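Local structure of PA3566 protein (Pseudomonas aeruginosa, 1X7V) at residues T5-I10 with R62-L67; L9-T14 with V90-L95; Y43-D48 with F55-Q60. The protein is of unknown function but belongs to the antibiotic biosynthesis monooxygenase family, so an oxidoreductase role is possible though unproven. All coordinates share one frame; numbering follows the deposited sequence.

Contact 1: residues T5-I10 with R62-L67; sequences TPLTLI and RDDAAL
The methyl CD2 of Leu67 is where two strand leucines converge. Leu7 CD2 meets it at 3.7 Å, the two side chains crossing obliquely, while Leu9 comes tip to tip with the same branch, its CD1 lying 3.8 Å from Leu67 CD2. One turn back, Asp64 turns its carboxylate in toward the strand and lays OD1 3.5 Å from Leu7 CD2, at about a right angle to the leucine. Leu7 and Leu67 both hold CG anti to the backbone N (chi1 176° and 174°), which extends each toward the other. Leucine methyls thus carry most of the contact, with one carboxylate oxygen at the side, and Pro6 adds a looser touch beside the carbonyl of Arg62. The helix start is set by Asp63, the N-cap, whose OD1 accepts from Ala66 N at 3.0 Å, the N-H arriving from above the carboxylate plane. Outside the pair, Trp61 packs on Leu67, and backbone bonds from Leu7 to Trp61 and Leu9 to Glu59 fix the strand in the sheet. A helix packed on one face of an antiparallel sheet is characteristic of the alpha-beta plait, as in the dimeric alpha-beta barrel superfamily to which the sequence is assigned.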
loop_
_atom_site.group_PDB
_atom_site.type_symbol
_atom_site.label_atom_id
_atom_site.label_comp_id
_atom_site.label_asym_id
_atom_site.label_seq_id
_atom_site.Cartn_x
_atom_site.Cartn_y
_atom_site.Cartn_z
ATOM N N THR A 5 -19.633 5.844 -2.358
ATOM C CA THR A 5 -18.671 5.039 -3.099
ATOM C C THR A 5 -17.418 4.934 -2.251
ATOM O O THR A 5 -16.905 5.947 -1.759
ATOM C CB THR A 5 -18.342 5.714 -4.425
ATOM O OG1 THR A 5 -19.573 5.977 -5.089
ATOM C CG2 THR A 5 -17.432 4.843 -5.319
ATOM N N PRO A 6 -16.886 3.712 -2.096
ATOM C CA PRO A 6 -15.581 3.647 -1.432
ATOM C C PRO A 6 -14.482 4.486 -2.123
ATOM O O PRO A 6 -14.503 4.688 -3.350
ATOM C CB PRO A 6 -15.196 2.170 -1.561
ATOM C CG PRO A 6 -16.385 1.479 -1.870
ATOM C CD PRO A 6 -17.292 2.398 -2.597
ATOM N N LEU A 7 -13.526 4.931 -1.321
ATOM C CA LEU A 7 -12.295 5.533 -1.803
ATOM C C LEU A 7 -11.342 4.443 -2.299
ATOM O O LEU A 7 -10.971 3.550 -1.523
ATOM C CB LEU A 7 -11.570 6.230 -0.660
ATOM C CG LEU A 7 -10.195 6.858 -0.966
ATOM C CD1 LEU A 7 -10.254 7.893 -2.072
ATOM C CD2 LEU A 7 -9.732 7.516 0.360
ATOM N N THR A 8 -10.965 4.491 -3.558
ATOM C CA THR A 8 -9.930 3.595 -4.064
ATOM C C THR A 8 -8.592 4.342 -3.980
ATOM O O THR A 8 -8.520 5.561 -4.245
ATOM C CB THR A 8 -10.251 3.109 -5.518
ATOM O OG1 THR A 8 -11.457 2.310 -5.528
ATOM C CG2 THR A 8 -9.069 2.280 -6.118
ATOM N N LEU A 9 -7.550 3.637 -3.558
ATOM C CA LEU A 9 -6.188 4.182 -3.510
ATOM C C LEU A 9 -5.333 3.223 -4.281
ATOM O O LEU A 9 -5.471 2.031 -4.118
ATOM C CB LEU A 9 -5.703 4.297 -2.060
ATOM C CG LEU A 9 -5.515 5.630 -1.407
ATOM C CD1 LEU A 9 -6.871 6.216 -1.083
ATOM C CD2 LEU A 9 -4.693 5.551 -0.107
ATOM N N ILE A 10 -4.458 3.738 -5.142
ATOM C CA ILE A 10 -3.446 2.918 -5.785
ATOM C C ILE A 10 -2.109 3.552 -5.399
ATOM O O ILE A 10 -1.875 4.732 -5.672
ATOM C CB ILE A 10 -3.595 2.883 -7.325
ATOM C CG1 ILE A 10 -4.970 2.363 -7.753
ATOM C CG2 ILE A 10 -2.450 2.058 -7.958
ATOM C CD1 ILE A 10 -5.277 2.750 -9.195
ATOM N N ARG A 62 -13.793 2.279 3.076
ATOM C CA ARG A 62 -15.183 2.749 3.154
ATOM C C ARG A 62 -15.257 4.284 3.120
ATOM O O ARG A 62 -16.141 4.845 2.494
ATOM C CB ARG A 62 -15.836 2.184 4.432
ATOM C CG ARG A 62 -17.253 1.762 4.290
ATOM C CD ARG A 62 -17.821 1.238 5.632
ATOM N NE ARG A 62 -17.794 -0.200 5.946
ATOM C CZ ARG A 62 -18.511 -1.140 5.315
ATOM N NH1 ARG A 62 -19.221 -0.833 4.226
ATOM N NH2 ARG A 62 -18.517 -2.408 5.752
ATOM N N ASP A 63 -14.359 4.961 3.810
ATOM C CA ASP A 63 -14.358 6.413 3.863
ATOM C C ASP A 63 -12.990 6.888 4.294
ATOM O O ASP A 63 -12.108 6.070 4.603
ATOM C CB ASP A 63 -15.439 6.909 4.808
ATOM C CG ASP A 63 -15.452 6.200 6.178
ATOM O OD1 ASP A 63 -14.445 5.597 6.612
ATOM O OD2 ASP A 63 -16.506 6.267 6.858
ATOM N N ASP A 64 -12.810 8.206 4.333
ATOM C CA ASP A 64 -11.550 8.806 4.757
ATOM C C ASP A 64 -11.148 8.433 6.179
ATOM O O ASP A 64 -9.958 8.268 6.450
ATOM C CB ASP A 64 -11.625 10.335 4.684
ATOM C CG ASP A 64 -11.463 10.862 3.278
ATOM O OD1 ASP A 64 -11.141 10.056 2.352
ATOM O OD2 ASP A 64 -11.623 12.116 3.119
ATOM N N ALA A 65 -12.139 8.302 7.063
ATOM C CA ALA A 65 -11.858 7.985 8.463
ATOM C C ALA A 65 -11.226 6.605 8.579
ATOM O O ALA A 65 -10.313 6.411 9.383
ATOM C CB ALA A 65 -13.073 8.054 9.284
ATOM N N ALA A 66 -11.689 5.670 7.753
ATOM C CA ALA A 66 -11.087 4.328 7.739
ATOM C C ALA A 66 -9.648 4.374 7.261
ATOM O O ALA A 66 -8.759 3.787 7.891
ATOM C CB ALA A 66 -11.927 3.364 6.919
ATOM N N LEU A 67 -9.385 5.121 6.191
ATOM C CA LEU A 67 -8.006 5.321 5.721
ATOM C C LEU A 67 -7.126 6.001 6.772
ATOM O O LEU A 67 -5.962 5.633 6.964
ATOM C CB LEU A 67 -7.989 6.131 4.425
ATOM C CG LEU A 67 -6.635 6.558 3.845
ATOM C CD1 LEU A 67 -5.748 5.352 3.726
ATOM C CD2 LEU A 67 -6.766 7.295 2.509
#

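Contact 2: residues L9-T14 with V90-L95; sequences LIATIT and VKIDQL
Ala11 leaves a shallow hollow between the larger side chains of Leu9 and Ile13, and Ile92 dips into it from the neighbouring strand. With CG1 anti to its carbonyl carbon and chi2 bent to -64°, Ile92 folds CD1 down over the small methyl, 3.7 Å from Ala11 CB. On one side of this pair Leu9 lies alongside Gln94 and points the same way, so that Leu9 CD1 rests against the aliphatic CG of Gln94 at 3.7 Å. On the other side Ile13 and Val90 run abreast, their CG2 methyls in looser contact. These three pairs share the sheet face that bears the helices, and Leu23 and Leu27 of helix 20-36 pack on Ile13. The strands are antiparallel, and 87-96 is outermost in the four-stranded sheet of an alpha-beta plait, in the order 40-47, 54-61, 7-15, 87-96. Ile10 and Asp93 are a hydrogen-bonded pair, as are Thr12 and Lys91; Asp93 N reaches Ile10 O at 2.9 Å and 170°, in the carbonyl plane. On the opposite face, Ile10 CD1 nests against the two methyls of Leu95, whose CG takes the crowded position between N and carbonyl carbon (chi1 42°). Over this face sits a water, bonded to Thr12 OG1 and Asp93 OD2 at 2.7 Å each and to Ile10 O at 2.9 Å.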
loop_
_atom_site.group_PDB
_atom_site.type_symbol
_atom_site.label_atom_id
_atom_site.label_comp_id
_atom_site.label_asym_id
_atom_site.label_seq_id
_atom_site.Cartn_x
_atom_site.Cartn_y
_atom_site.Cartn_z
ATOM N N LEU A 9 -7.550 3.637 -3.558
ATOM C CA LEU A 9 -6.188 4.182 -3.510
ATOM C C LEU A 9 -5.333 3.223 -4.281
ATOM O O LEU A 9 -5.471 2.031 -4.118
ATOM C CB LEU A 9 -5.703 4.297 -2.060
ATOM C CG LEU A 9 -5.515 5.630 -1.407
ATOM C CD1 LEU A 9 -6.871 6.216 -1.083
ATOM C CD2 LEU A 9 -4.693 5.551 -0.107
ATOM N N ILE A 10 -4.458 3.738 -5.142
ATOM C CA ILE A 10 -3.446 2.918 -5.785
ATOM C C ILE A 10 -2.109 3.552 -5.399
ATOM O O ILE A 10 -1.875 4.732 -5.672
ATOM C CB ILE A 10 -3.595 2.883 -7.325
ATOM C CG1 ILE A 10 -4.970 2.363 -7.753
ATOM C CG2 ILE A 10 -2.450 2.058 -7.958
ATOM C CD1 ILE A 10 -5.277 2.750 -9.195
ATOM N N ALA A 11 -1.273 2.763 -4.738
ATOM C CA ALA A 11 0.041 3.209 -4.296
ATOM C C ALA A 11 1.014 2.505 -5.225
ATOM O O ALA A 11 0.969 1.300 -5.299
ATOM C CB ALA A 11 0.292 2.809 -2.846
ATOM N N THR A 12 1.798 3.258 -5.980
ATOM C CA THR A 12 2.842 2.704 -6.844
ATOM C C THR A 12 4.165 2.973 -6.127
ATOM O O THR A 12 4.559 4.132 -5.894
ATOM C CB THR A 12 2.831 3.314 -8.230
ATOM O OG1 THR A 12 1.543 3.168 -8.855
ATOM C CG2 THR A 12 3.836 2.613 -9.098
ATOM N N ILE A 13 4.805 1.889 -5.684
ATOM C CA ILE A 13 5.995 1.954 -4.877
ATOM C C ILE A 13 7.166 1.388 -5.696
ATOM O O ILE A 13 7.078 0.276 -6.206
ATOM C CB ILE A 13 5.790 1.193 -3.589
ATOM C CG1 ILE A 13 4.513 1.697 -2.918
ATOM C CG2 ILE A 13 6.985 1.414 -2.672
ATOM C CD1 ILE A 13 4.394 1.439 -1.436
ATOM N N THR A 14 8.242 2.160 -5.800
ATOM C CA THR A 14 9.434 1.789 -6.602
ATOM C C THR A 14 10.586 1.601 -5.637
ATOM O O THR A 14 10.962 2.552 -4.908
ATOM C CB THR A 14 9.833 2.874 -7.620
ATOM O OG1 THR A 14 8.698 3.280 -8.418
ATOM C CG2 THR A 14 10.884 2.345 -8.528
ATOM N N VAL A 90 7.309 6.902 -4.174
ATOM C CA VAL A 90 5.978 6.445 -3.787
ATOM C C VAL A 90 4.985 7.430 -4.419
ATOM O O VAL A 90 5.038 8.620 -4.142
ATOM C CB VAL A 90 5.792 6.380 -2.233
ATOM C CG1 VAL A 90 4.439 5.873 -1.895
ATOM C CG2 VAL A 90 6.842 5.437 -1.580
ATOM N N LYS A 91 4.099 6.916 -5.253
ATOM C CA LYS A 91 3.026 7.703 -5.850
ATOM C C LYS A 91 1.738 7.201 -5.240
ATOM O O LYS A 91 1.513 6.002 -5.163
ATOM C CB LYS A 91 2.994 7.488 -7.344
ATOM C CG LYS A 91 1.999 8.338 -8.074
ATOM C CD LYS A 91 2.284 8.124 -9.586
ATOM C CE LYS A 91 1.289 8.775 -10.486
ATOM N NZ LYS A 91 1.145 7.910 -11.747
ATOM N N ILE A 92 0.868 8.136 -4.828
ATOM C CA ILE A 92 -0.382 7.782 -4.239
ATOM C C ILE A 92 -1.466 8.405 -5.102
ATOM O O ILE A 92 -1.479 9.595 -5.301
ATOM C CB ILE A 92 -0.518 8.284 -2.810
ATOM C CG1 ILE A 92 0.589 7.751 -1.872
ATOM C CG2 ILE A 92 -1.908 7.922 -2.241
ATOM C CD1 ILE A 92 0.578 6.305 -1.680
ATOM N N ASP A 93 -2.329 7.566 -5.666
ATOM C CA ASP A 93 -3.465 8.049 -6.440
ATOM C C ASP A 93 -4.720 7.760 -5.653
ATOM O O ASP A 93 -4.884 6.676 -5.087
ATOM C CB ASP A 93 -3.519 7.342 -7.783
ATOM C CG ASP A 93 -2.305 7.670 -8.648
ATOM O OD1 ASP A 93 -1.845 8.850 -8.651
ATOM O OD2 ASP A 93 -1.791 6.739 -9.331
ATOM N N GLN A 94 -5.570 8.773 -5.581
ATOM C CA GLN A 94 -6.857 8.655 -4.956
ATOM C C GLN A 94 -7.984 8.728 -5.967
ATOM O O GLN A 94 -7.983 9.595 -6.761
ATOM C CB GLN A 94 -7.045 9.719 -3.907
ATOM C CG GLN A 94 -6.124 9.489 -2.710
ATOM C CD GLN A 94 -6.310 10.617 -1.720
ATOM O OE1 GLN A 94 -7.356 10.691 -1.070
ATOM N NE2 GLN A 94 -5.328 11.539 -1.651
ATOM N N LEU A 95 -8.972 7.801 -5.908
ATOM C CA LEU A 95 -9.922 7.743 -6.970
ATOM C C LEU A 95 -11.217 7.105 -6.550
ATOM O O LEU A 95 -11.225 6.343 -5.576
ATOM C CB LEU A 95 -9.341 7.003 -8.172
ATOM C CG LEU A 95 -8.526 5.745 -7.946
ATOM C CD1 LEU A 95 -8.805 4.716 -9.010
ATOM C CD2 LEU A 95 -6.989 6.043 -7.930
HETATM O O HOH W 1 -0.116 5.111 -7.934
#

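Contact 3: residues Y43-D48 with F55-Q60; sequences YDLHQD and FYMIEQ
Tyr56 O receives two donors from one residue: His46 ND1 at 3.1 Å, and His46 N in a weak, bent bond. The imidazole donates along its own plane but approaches from above the carbonyl plane, and this second grip should restrain ring rotation. Beside that nitrogen, His46 CE1 meets Ile58 CD1 at 3.5 Å, the two side chains nearly perpendicular. Asp44 and Ile58 exchange two backbone bonds, both in the carbonyl planes. On the same face as the imidazole the Tyr56 hydroxyl donates to the anti lone pair of Asp48 OD1, at 2.6 Å, and Asp48 OD2 is held by backbone N of His50 and Asp51. The bond ties the start of strand 54-61 to the residue opening the turn of the beta hairpin, whose strand 40-47 is outermost in the sheet. On the helix-bearing face, selenomethionine Met57 lays CG over one face of the Tyr43 ring, 3.9 Å from its centroid, with SE obliquely placed in a Met-aromatic contact. Glu59 runs alongside the tyrosine, its CD 3.3 Å from Tyr43 CE1 and its OE1 bonded to Trp61; a water on Tyr43 OH donates weakly to Glu59 OE2. Gln47 lies beside the Phe55 ring, NE2 bonded to Ser52 O.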
loop_
_atom_site.group_PDB
_atom_site.type_symbol
_atom_site.label_atom_id
_atom_site.label_comp_id
_atom_site.label_asym_id
_atom_site.label_seq_id
_atom_site.Cartn_x
_atom_site.Cartn_y
_atom_site.Cartn_z
ATOM N N TYR A 43 -7.348 -4.795 -0.187
ATOM C CA TYR A 43 -5.960 -4.442 0.090
ATOM C C TYR A 43 -5.110 -5.538 -0.527
ATOM O O TYR A 43 -4.911 -6.612 0.078
ATOM C CB TYR A 43 -5.683 -4.258 1.582
ATOM C CG TYR A 43 -4.408 -3.502 1.895
ATOM C CD1 TYR A 43 -4.420 -2.128 2.223
ATOM C CD2 TYR A 43 -3.202 -4.163 1.971
ATOM C CE1 TYR A 43 -3.270 -1.458 2.543
ATOM C CE2 TYR A 43 -2.036 -3.513 2.295
ATOM C CZ TYR A 43 -2.065 -2.153 2.572
ATOM O OH TYR A 43 -0.899 -1.544 2.875
ATOM N N ASP A 44 -4.675 -5.269 -1.758
ATOM C CA ASP A 44 -4.008 -6.253 -2.578
ATOM C C ASP A 44 -2.656 -5.723 -3.078
ATOM O O ASP A 44 -2.574 -4.620 -3.554
ATOM C CB ASP A 44 -4.913 -6.617 -3.788
ATOM C CG ASP A 44 -6.160 -7.417 -3.387
ATOM O OD1 ASP A 44 -6.099 -8.246 -2.415
ATOM O OD2 ASP A 44 -7.194 -7.243 -4.095
ATOM N N LEU A 45 -1.617 -6.547 -2.932
ATOM C CA LEU A 45 -0.258 -6.272 -3.357
ATOM C C LEU A 45 0.066 -6.942 -4.694
ATOM O O LEU A 45 -0.303 -8.057 -4.940
ATOM C CB LEU A 45 0.746 -6.783 -2.322
ATOM C CG LEU A 45 2.227 -6.564 -2.606
ATOM C CD1 LEU A 45 2.588 -5.113 -2.772
ATOM C CD2 LEU A 45 3.035 -7.193 -1.442
ATOM N N HIS A 46 0.772 -6.233 -5.562
ATOM C CA HIS A 46 1.084 -6.731 -6.915
ATOM C C HIS A 46 2.528 -6.325 -7.260
ATOM O O HIS A 46 3.032 -5.318 -6.752
ATOM C CB HIS A 46 0.204 -6.083 -7.994
ATOM C CG HIS A 46 -1.262 -6.115 -7.704
ATOM N ND1 HIS A 46 -1.833 -5.312 -6.741
ATOM C CD2 HIS A 46 -2.273 -6.867 -8.218
ATOM C CE1 HIS A 46 -3.141 -5.550 -6.695
ATOM N NE2 HIS A 46 -3.433 -6.480 -7.576
ATOM N N GLN A 47 3.152 -7.062 -8.165
ATOM C CA GLN A 47 4.446 -6.657 -8.692
ATOM C C GLN A 47 4.267 -6.442 -10.207
ATOM O O GLN A 47 3.550 -7.188 -10.899
ATOM C CB GLN A 47 5.488 -7.685 -8.419
ATOM C CG GLN A 47 6.888 -7.251 -8.719
ATOM C CD GLN A 47 7.850 -8.362 -8.345
ATOM O OE1 GLN A 47 7.475 -9.546 -8.417
ATOM N NE2 GLN A 47 9.065 -8.003 -7.877
ATOM N N ASP A 48 4.874 -5.387 -10.691
ATOM C CA ASP A 48 4.957 -5.112 -12.132
ATOM C C ASP A 48 5.460 -6.291 -12.976
ATOM O O ASP A 48 6.366 -7.007 -12.570
ATOM C CB ASP A 48 5.914 -3.966 -12.342
ATOM C CG ASP A 48 5.789 -3.334 -13.726
ATOM O OD1 ASP A 48 4.903 -2.456 -13.887
ATOM O OD2 ASP A 48 6.571 -3.665 -14.634
ATOM N N PHE A 55 5.998 -2.064 -7.525
ATOM C CA PHE A 55 4.908 -2.724 -6.806
ATOM C C PHE A 55 3.730 -1.788 -6.750
ATOM O O PHE A 55 3.905 -0.566 -6.814
ATOM C CB PHE A 55 5.296 -3.055 -5.374
ATOM C CG PHE A 55 6.517 -3.927 -5.263
ATOM C CD1 PHE A 55 7.788 -3.388 -5.278
ATOM C CD2 PHE A 55 6.387 -5.284 -5.258
ATOM C CE1 PHE A 55 8.896 -4.239 -5.239
ATOM C CE2 PHE A 55 7.431 -6.066 -5.208
ATOM C CZ PHE A 55 8.708 -5.526 -5.201
ATOM N N TYR A 56 2.551 -2.383 -6.615
ATOM C CA TYR A 56 1.286 -1.625 -6.619
ATOM C C TYR A 56 0.432 -2.155 -5.528
ATOM O O TYR A 56 0.173 -3.369 -5.502
ATOM C CB TYR A 56 0.533 -1.810 -7.949
ATOM C CG TYR A 56 1.333 -1.488 -9.168
ATOM C CD1 TYR A 56 2.162 -2.452 -9.767
ATOM C CD2 TYR A 56 1.311 -0.224 -9.731
ATOM C CE1 TYR A 56 2.917 -2.175 -10.927
ATOM C CE2 TYR A 56 2.062 0.063 -10.886
ATOM C CZ TYR A 56 2.880 -0.918 -11.463
ATOM O OH TYR A 56 3.634 -0.652 -12.600
HETATM N N MSE A 57 -0.024 -1.276 -4.618
HETATM C CA MSE A 57 -1.045 -1.691 -3.655
HETATM C C MSE A 57 -2.360 -1.096 -4.157
HETATM O O MSE A 57 -2.431 0.111 -4.365
HETATM C CB MSE A 57 -0.732 -1.177 -2.235
HETATM C CG MSE A 57 -1.447 -1.878 -1.136
HETATM SE SE MSE A 57 -0.608 -3.657 -0.873
HETATM C CE MSE A 57 1.087 -3.067 0.198
ATOM N N ILE A 58 -3.361 -1.936 -4.363
ATOM C CA ILE A 58 -4.713 -1.497 -4.733
ATOM C C ILE A 58 -5.540 -1.671 -3.483
ATOM O O ILE A 58 -5.687 -2.773 -2.940
ATOM C CB ILE A 58 -5.328 -2.258 -5.935
ATOM C CG1 ILE A 58 -4.403 -2.179 -7.196
ATOM C CG2 ILE A 58 -6.748 -1.707 -6.248
ATOM C CD1 ILE A 58 -4.881 -3.005 -8.330
ATOM N N GLU A 59 -6.116 -0.566 -3.028
ATOM C CA GLU A 59 -6.817 -0.505 -1.753
ATOM C C GLU A 59 -8.204 0.137 -1.970
ATOM O O GLU A 59 -8.326 1.034 -2.799
ATOM C CB GLU A 59 -6.041 0.352 -0.754
ATOM C CG GLU A 59 -4.568 0.025 -0.582
ATOM C CD GLU A 59 -3.854 0.962 0.339
ATOM O OE1 GLU A 59 -4.525 1.654 1.152
ATOM O OE2 GLU A 59 -2.588 0.999 0.281
ATOM N N GLN A 60 -9.203 -0.317 -1.225
ATOM C CA GLN A 60 -10.502 0.361 -1.150
ATOM C C GLN A 60 -10.838 0.549 0.330
ATOM O O GLN A 60 -10.713 -0.373 1.166
ATOM C CB GLN A 60 -11.596 -0.434 -1.854
ATOM C CG GLN A 60 -11.463 -0.557 -3.359
ATOM C CD GLN A 60 -12.648 -1.249 -3.939
ATOM O OE1 GLN A 60 -13.767 -0.724 -3.875
ATOM N NE2 GLN A 60 -12.451 -2.477 -4.435
HETATM O O HOH W 2 -0.745 1.038 3.046
#

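Strand 7-15 serves both contact 1 and contact 2, and it links them to contact 3 through its other neighbour, strand 54-61, by way of Leu9 N to Glu59 O and Ala11 O to Met57 N. Contact 3 lies nearest the centre of the chain and buries the most surface between its segments; contact 1, at the end of the sheet, buries the least. Their chemistry follows: contact 1 joins helix to sheet through leucine methyls, whereas contacts 2 and 3 are knitted by backbone bonds. Contact 2 pairs the inner strand 7-15 with the outer strand 87-96, which supplies its exposed residues, while contact 3, pairing the other outer strand with 54-61, adds aromatic rings and side-chain hydrogen bonds.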